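Local coordinates for uncharacterized protein (Pyrococcus furiosus, PDB 3IDU) that is of unknown function but binds two manganese ions through a CARDB domain, an all-beta module that forms one piece of a longer protein, at residues 18-23 with 40-45; 91-96 with 111-116. All blocks are in the same frame, centred on the assembly; numbering follows the deposited sequence.

Contact 1. Residues 18-23 with 40-45; sequences DLTVEI and HVKNLG. With MN (manganese (II) ion), chain C.
N43 turns CG anti to its backbone N (chi1 178°), and D18 does the same (chi1 -174°), which brings the amide oxygen of one across to the facing segment and sends the carboxylate of the other to a metal. N43 OD1 takes two backbone donors: D18 N at 2.9 Å, nearly straight but above the carbonyl plane, and G45 N, two residues on, which makes an Asx turn. The one oxygen thus ties the turn after strand 40-43 to the residue leading into strand 19-23. An alanine here would remove both OD1 bonds and the hydrogen bond from N43 ND2 to I47 O, and would probably loosen the turn and the backbone at D18, a manganese ligand. L44 N reaches D18 O at 2.8 Å, on an in-plane lone pair. The L44 and D18 side chains run side by side, with L44 CD1 3.9 Å from D18 OD2. Two ligands of the ion come from here, D18 OD1 at 2.3 Å and L19 O at 2.2 Å; E104, N106, N109 and N110 complete the site. Beyond, the strands are antiparallel: T20 with K42 and E22 with H40 are hydrogen-bonded pairs, L19 with N43 and V21 with V41 non-hydrogen-bonded ones. T20 places OG1 anti to its N, where it hydrogen-bonds to N109 O, and lays CG2 against K42 CB at 3.7 Å. On the opposite face the V21 and V41 side chains cross obliquely, CG1 to CG2 at 4.1 Å. H40 ND1 hydrogen-bonds to E75 OE1. Backbone bonds between V41 and K76 set strand 75-82 beyond strand 35-43, making the pair the edge and middle of a three-stranded sheet. V21 and I23 pack on strands 88-96 and 111-118, and L19 on V96 and strand 49-58, all of the second sheet.

Contact 2. Residues 91-96 with 111-116; sequences RINATV and VATFDV
I92, A94, A112, F114 and V116 form the apolar side of an antiparallel strand pair in the five-stranded sheet of this beta sandwich, a CARDB domain of the E-set clan. Its tightest spot is I92 CD1 against V116 CG2, 3.4 Å apart, closer than ordinary van der Waals contact, where the two side chains cross obliquely. The isoleucine sets CG1 anti to its carbonyl carbon (chi1 -66°), and the chi2 of 61° bends CD1 toward the valine. V116 CG2 also lies in the plane of the F114 ring, at its edge. Further along, the small A94 and A112 bring their CB atoms to 4.0 Å, and I23 of strand 19-24 packs against both. The backbone joins I92 to F114 and A94 to A112 as hydrogen-bonded pairs; the shortest link, I92 N to F114 O, is 2.6 Å and lies in the carbonyl plane. R91 with D115, N93 with T113 and T95 with V111 are the non-hydrogen-bonded pairs, and their side chains make the outer, more polar face. T95 CG2 touches V111 CG2 there, while T95 OG1 turns to E98. R91 and T113 run side by side, R91 CG lying 3.9 Å from T113 CG2. R91 and D115 form a long salt bridge, NE to OD2 3.8 Å: the carboxylate oxygen sits over a face of the guanidinium, the planes are 88° apart, and no N-H points at it, so the attraction is one of charge alone. N93, with CG anti to its carbonyl carbon, swings its amide back over the neighbouring strand. A112 O accordingly receives two donors, A94 N and N93 ND2, each at 3.1 Å and each above the carbonyl plane.

How the contacts relate
From the N terminus, the chain enters contact 1 at 18-23, passes through strand 28-29 on the other sheet, and returns along strand 35-43 to close the loop at 40-45. It then builds strands 49-58, 61-70 and 75-82 before contact 2 opens at 91-96. The stretch from 97 to 110, which has no strand and carries most of the manganese ligands, is closed by 111-116. The two contacts are in series, neither enclosing nor crossing the other. They belong to different sheets and meet face to face: V21 CG1 lies 3.4 Å from V96 CG1. The manganese bound by D18 and L19 joins the start of contact 1 to the loop of contact 2.

Contact 1. Residues 18-23 with 40-45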
loop_
_atom_site.group_PDB
_atom_site.type_symbol
_atom_site.label_atom_id
_atom_site.label_comp_id
_atom_site.label_asym_id
_atom_site.label_seq_id
_atom_site.Cartn_x
_atom_site.Cartn_y
_atom_site.Cartn_z
ATOM N N ASP A 18 0.864 7.066 12.109
ATOM C CA ASP A 18 1.973 6.628 11.268
ATOM C C ASP A 18 1.415 5.680 10.237
ATOM O O ASP A 18 1.132 4.517 10.515
ATOM C CB ASP A 18 3.108 5.929 12.026
ATOM C CG ASP A 18 4.292 5.622 11.106
ATOM O OD1 ASP A 18 4.239 6.056 9.935
ATOM O OD2 ASP A 18 5.268 4.964 11.528
ATOM N N LEU A 19 1.254 6.209 9.039
ATOM C CA LEU A 19 0.717 5.455 7.932
ATOM C C LEU A 19 1.782 4.616 7.255
ATOM O O LEU A 19 2.907 5.062 7.066
ATOM C CB LEU A 19 0.115 6.427 6.927
ATOM C CG LEU A 19 -1.014 7.279 7.497
ATOM C CD1 LEU A 19 -1.285 8.472 6.591
ATOM C CD2 LEU A 19 -2.261 6.416 7.641
ATOM N N THR A 20 1.417 3.397 6.883
ATOM C CA THR A 20 2.342 2.512 6.197
ATOM C C THR A 20 1.556 1.694 5.179
ATOM O O THR A 20 0.340 1.546 5.299
ATOM C CB THR A 20 3.047 1.555 7.180
ATOM O OG1 THR A 20 4.196 0.983 6.540
ATOM C CG2 THR A 20 2.108 0.440 7.596
ATOM N N VAL A 21 2.250 1.167 4.179
ATOM C CA VAL A 21 1.603 0.361 3.149
ATOM C C VAL A 21 2.449 -0.845 2.764
ATOM O O VAL A 21 3.680 -0.805 2.820
ATOM C CB VAL A 21 1.334 1.176 1.865
ATOM C CG1 VAL A 21 0.266 2.217 2.114
ATOM C CG2 VAL A 21 2.623 1.829 1.387
ATOM N N GLU A 22 1.770 -1.916 2.366
ATOM C CA GLU A 22 2.427 -3.145 1.947
ATOM C C GLU A 22 1.545 -3.782 0.879
ATOM O O GLU A 22 0.318 -3.737 0.973
ATOM C CB GLU A 22 2.573 -4.111 3.124
ATOM C CG GLU A 22 3.755 -5.060 2.997
ATOM C CD GLU A 22 3.630 -6.280 3.894
ATOM O OE1 GLU A 22 3.119 -6.144 5.022
ATOM O OE2 GLU A 22 4.052 -7.373 3.468
ATOM N N ILE A 23 2.171 -4.369 -0.135
ATOM C CA ILE A 23 1.438 -5.021 -1.217
ATOM C C ILE A 23 1.603 -6.531 -1.086
ATOM O O ILE A 23 2.689 -7.009 -0.764
ATOM C CB ILE A 23 1.996 -4.614 -2.592
ATOM C CG1 ILE A 23 1.830 -3.108 -2.804
ATOM C CG2 ILE A 23 1.301 -5.413 -3.687
ATOM C CD1 ILE A 23 2.787 -2.541 -3.834
ATOM N N HIS A 40 -2.222 -3.515 1.959
ATOM C CA HIS A 40 -2.433 -3.451 3.400
ATOM C C HIS A 40 -1.990 -2.081 3.907
ATOM O O HIS A 40 -0.800 -1.774 3.915
ATOM C CB HIS A 40 -1.631 -4.551 4.104
ATOM C CG HIS A 40 -2.118 -5.936 3.810
ATOM N ND1 HIS A 40 -2.548 -6.799 4.794
ATOM C CD2 HIS A 40 -2.277 -6.595 2.636
ATOM C CE1 HIS A 40 -2.954 -7.929 4.241
ATOM N NE2 HIS A 40 -2.800 -7.830 2.933
ATOM N N VAL A 41 -2.953 -1.259 4.314
ATOM C CA VAL A 41 -2.651 0.080 4.817
ATOM C C VAL A 41 -2.885 0.079 6.324
ATOM O O VAL A 41 -3.945 -0.335 6.798
ATOM C CB VAL A 41 -3.534 1.150 4.119
ATOM C CG1 VAL A 41 -5.001 0.926 4.454
ATOM C CG2 VAL A 41 -3.092 2.548 4.526
ATOM N N LYS A 42 -1.889 0.532 7.081
ATOM C CA LYS A 42 -2.010 0.537 8.532
ATOM C C LYS A 42 -1.656 1.876 9.155
ATOM O O LYS A 42 -0.928 2.676 8.569
ATOM C CB LYS A 42 -1.092 -0.539 9.122
ATOM C CG LYS A 42 -1.144 -1.857 8.359
ATOM C CD LYS A 42 -0.047 -2.827 8.769
ATOM C CE LYS A 42 -0.338 -3.478 10.111
ATOM N NZ LYS A 42 0.617 -4.600 10.397
ATOM N N ASN A 43 -2.202 2.115 10.342
ATOM C CA ASN A 43 -1.894 3.314 11.102
ATOM C C ASN A 43 -1.277 2.756 12.372
ATOM O O ASN A 43 -1.984 2.239 13.232
ATOM C CB ASN A 43 -3.146 4.112 11.461
ATOM C CG ASN A 43 -2.824 5.337 12.302
ATOM O OD1 ASN A 43 -1.656 5.636 12.562
ATOM N ND2 ASN A 43 -3.861 6.058 12.722
ATOM N N LEU A 44 0.043 2.840 12.477
ATOM C CA LEU A 44 0.741 2.320 13.644
ATOM C C LEU A 44 0.667 3.268 14.834
ATOM O O LEU A 44 1.025 2.888 15.947
ATOM C CB LEU A 44 2.210 2.077 13.300
ATOM C CG LEU A 44 2.492 1.290 12.021
ATOM C CD1 LEU A 44 3.993 1.254 11.757
ATOM C CD2 LEU A 44 1.928 -0.113 12.143
ATOM N N GLY A 45 0.196 4.489 14.592
ATOM C CA GLY A 45 0.124 5.493 15.643
ATOM C C GLY A 45 -1.077 5.491 16.568
ATOM O O GLY A 45 -2.030 4.739 16.369
HETATM MN MN MN C . 4.426 6.598 7.662
#

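Contact 2. Residues 91-96 with 111-116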
loop_
_atom_site.group_PDB
_atom_site.type_symbol
_atom_site.label_atom_id
_atom_site.label_comp_id
_atom_site.label_asym_id
_atom_site.label_seq_id
_atom_site.Cartn_x
_atom_site.Cartn_y
_atom_site.Cartn_z
ATOM N N ARG A 91 6.853 -3.398 -12.043
ATOM C CA ARG A 91 7.050 -2.940 -10.671
ATOM C C ARG A 91 5.777 -2.271 -10.162
ATOM O O ARG A 91 5.311 -1.286 -10.733
ATOM C CB ARG A 91 8.216 -1.948 -10.602
ATOM C CG ARG A 91 8.397 -1.300 -9.229
ATOM C CD ARG A 91 9.607 -0.362 -9.183
ATOM N NE ARG A 91 10.872 -1.063 -9.404
ATOM C CZ ARG A 91 11.416 -1.290 -10.598
ATOM N NH1 ARG A 91 10.809 -0.868 -11.700
ATOM N NH2 ARG A 91 12.572 -1.937 -10.691
ATOM N N ILE A 92 5.205 -2.823 -9.099
ATOM C CA ILE A 92 3.992 -2.259 -8.516
ATOM C C ILE A 92 4.401 -1.405 -7.320
ATOM O O ILE A 92 5.176 -1.846 -6.473
ATOM C CB ILE A 92 3.011 -3.360 -8.011
ATOM C CG1 ILE A 92 2.475 -4.189 -9.184
ATOM C CG2 ILE A 92 1.811 -2.717 -7.321
ATOM C CD1 ILE A 92 3.524 -4.927 -9.968
ATOM N N ASN A 93 3.895 -0.178 -7.267
ATOM C CA ASN A 93 4.185 0.712 -6.159
ATOM C C ASN A 93 2.870 1.086 -5.506
ATOM O O ASN A 93 1.850 1.226 -6.176
ATOM C CB ASN A 93 4.882 2.003 -6.621
ATOM C CG ASN A 93 6.369 1.818 -6.877
ATOM O OD1 ASN A 93 6.841 1.989 -7.999
ATOM N ND2 ASN A 93 7.114 1.475 -5.832
ATOM N N ALA A 94 2.896 1.228 -4.188
ATOM C CA ALA A 94 1.714 1.627 -3.448
ATOM C C ALA A 94 2.175 2.752 -2.538
ATOM O O ALA A 94 3.249 2.675 -1.941
ATOM C CB ALA A 94 1.176 0.462 -2.631
ATOM N N THR A 95 1.385 3.813 -2.454
ATOM C CA THR A 95 1.750 4.938 -1.606
ATOM C C THR A 95 0.573 5.393 -0.764
ATOM O O THR A 95 -0.584 5.241 -1.158
ATOM C CB THR A 95 2.214 6.155 -2.434
ATOM O OG1 THR A 95 1.089 6.728 -3.116
ATOM C CG2 THR A 95 3.257 5.739 -3.464
ATOM N N VAL A 96 0.874 5.952 0.400
ATOM C CA VAL A 96 -0.165 6.479 1.265
ATOM C C VAL A 96 0.306 7.870 1.692
ATOM O O VAL A 96 1.479 8.077 1.999
ATOM C CB VAL A 96 -0.438 5.547 2.472
ATOM C CG1 VAL A 96 0.820 5.366 3.306
ATOM C CG2 VAL A 96 -1.571 6.116 3.315
ATOM N N VAL A 111 5.781 4.114 1.344
ATOM C CA VAL A 111 5.852 3.588 -0.017
ATOM C C VAL A 111 6.210 2.106 -0.045
ATOM O O VAL A 111 7.144 1.672 0.632
ATOM C CB VAL A 111 6.899 4.359 -0.850
ATOM C CG1 VAL A 111 6.967 3.785 -2.256
ATOM C CG2 VAL A 111 6.545 5.838 -0.896
ATOM N N ALA A 112 5.460 1.342 -0.835
ATOM C CA ALA A 112 5.685 -0.089 -0.991
ATOM C C ALA A 112 6.120 -0.378 -2.426
ATOM O O ALA A 112 5.710 0.309 -3.368
ATOM C CB ALA A 112 4.408 -0.863 -0.670
ATOM N N THR A 113 6.962 -1.393 -2.583
ATOM C CA THR A 113 7.451 -1.789 -3.895
ATOM C C THR A 113 7.260 -3.295 -4.009
ATOM O O THR A 113 7.628 -4.044 -3.106
ATOM C CB THR A 113 8.943 -1.434 -4.061
ATOM O OG1 THR A 113 9.128 -0.038 -3.791
ATOM C CG2 THR A 113 9.410 -1.729 -5.481
ATOM N N PHE A 114 6.666 -3.730 -5.112
ATOM C CA PHE A 114 6.411 -5.143 -5.334
ATOM C C PHE A 114 6.602 -5.444 -6.815
ATOM O O PHE A 114 5.963 -4.836 -7.674
ATOM C CB PHE A 114 4.983 -5.475 -4.888
ATOM C CG PHE A 114 4.710 -6.943 -4.751
ATOM C CD1 PHE A 114 4.481 -7.731 -5.874
ATOM C CD2 PHE A 114 4.697 -7.543 -3.495
ATOM C CE1 PHE A 114 4.244 -9.098 -5.752
ATOM C CE2 PHE A 114 4.461 -8.911 -3.359
ATOM C CZ PHE A 114 4.234 -9.690 -4.492
ATOM N N ASP A 115 7.498 -6.379 -7.105
ATOM C CA ASP A 115 7.801 -6.765 -8.475
ATOM C C ASP A 115 7.003 -7.989 -8.924
ATOM O O ASP A 115 6.897 -8.978 -8.197
ATOM C CB ASP A 115 9.304 -7.018 -8.595
ATOM C CG ASP A 115 10.118 -5.753 -8.382
ATOM O OD1 ASP A 115 11.127 -5.794 -7.645
ATOM O OD2 ASP A 115 9.745 -4.705 -8.956
ATOM N N VAL A 116 6.443 -7.908 -10.127
ATOM C CA VAL A 116 5.644 -8.993 -10.685
ATOM C C VAL A 116 6.148 -9.391 -12.066
ATOM O O VAL A 116 6.360 -8.540 -12.930
ATOM C CB VAL A 116 4.158 -8.584 -10.809
ATOM C CG1 VAL A 116 3.357 -9.714 -11.440
ATOM C CG2 VAL A 116 3.598 -8.243 -9.437
#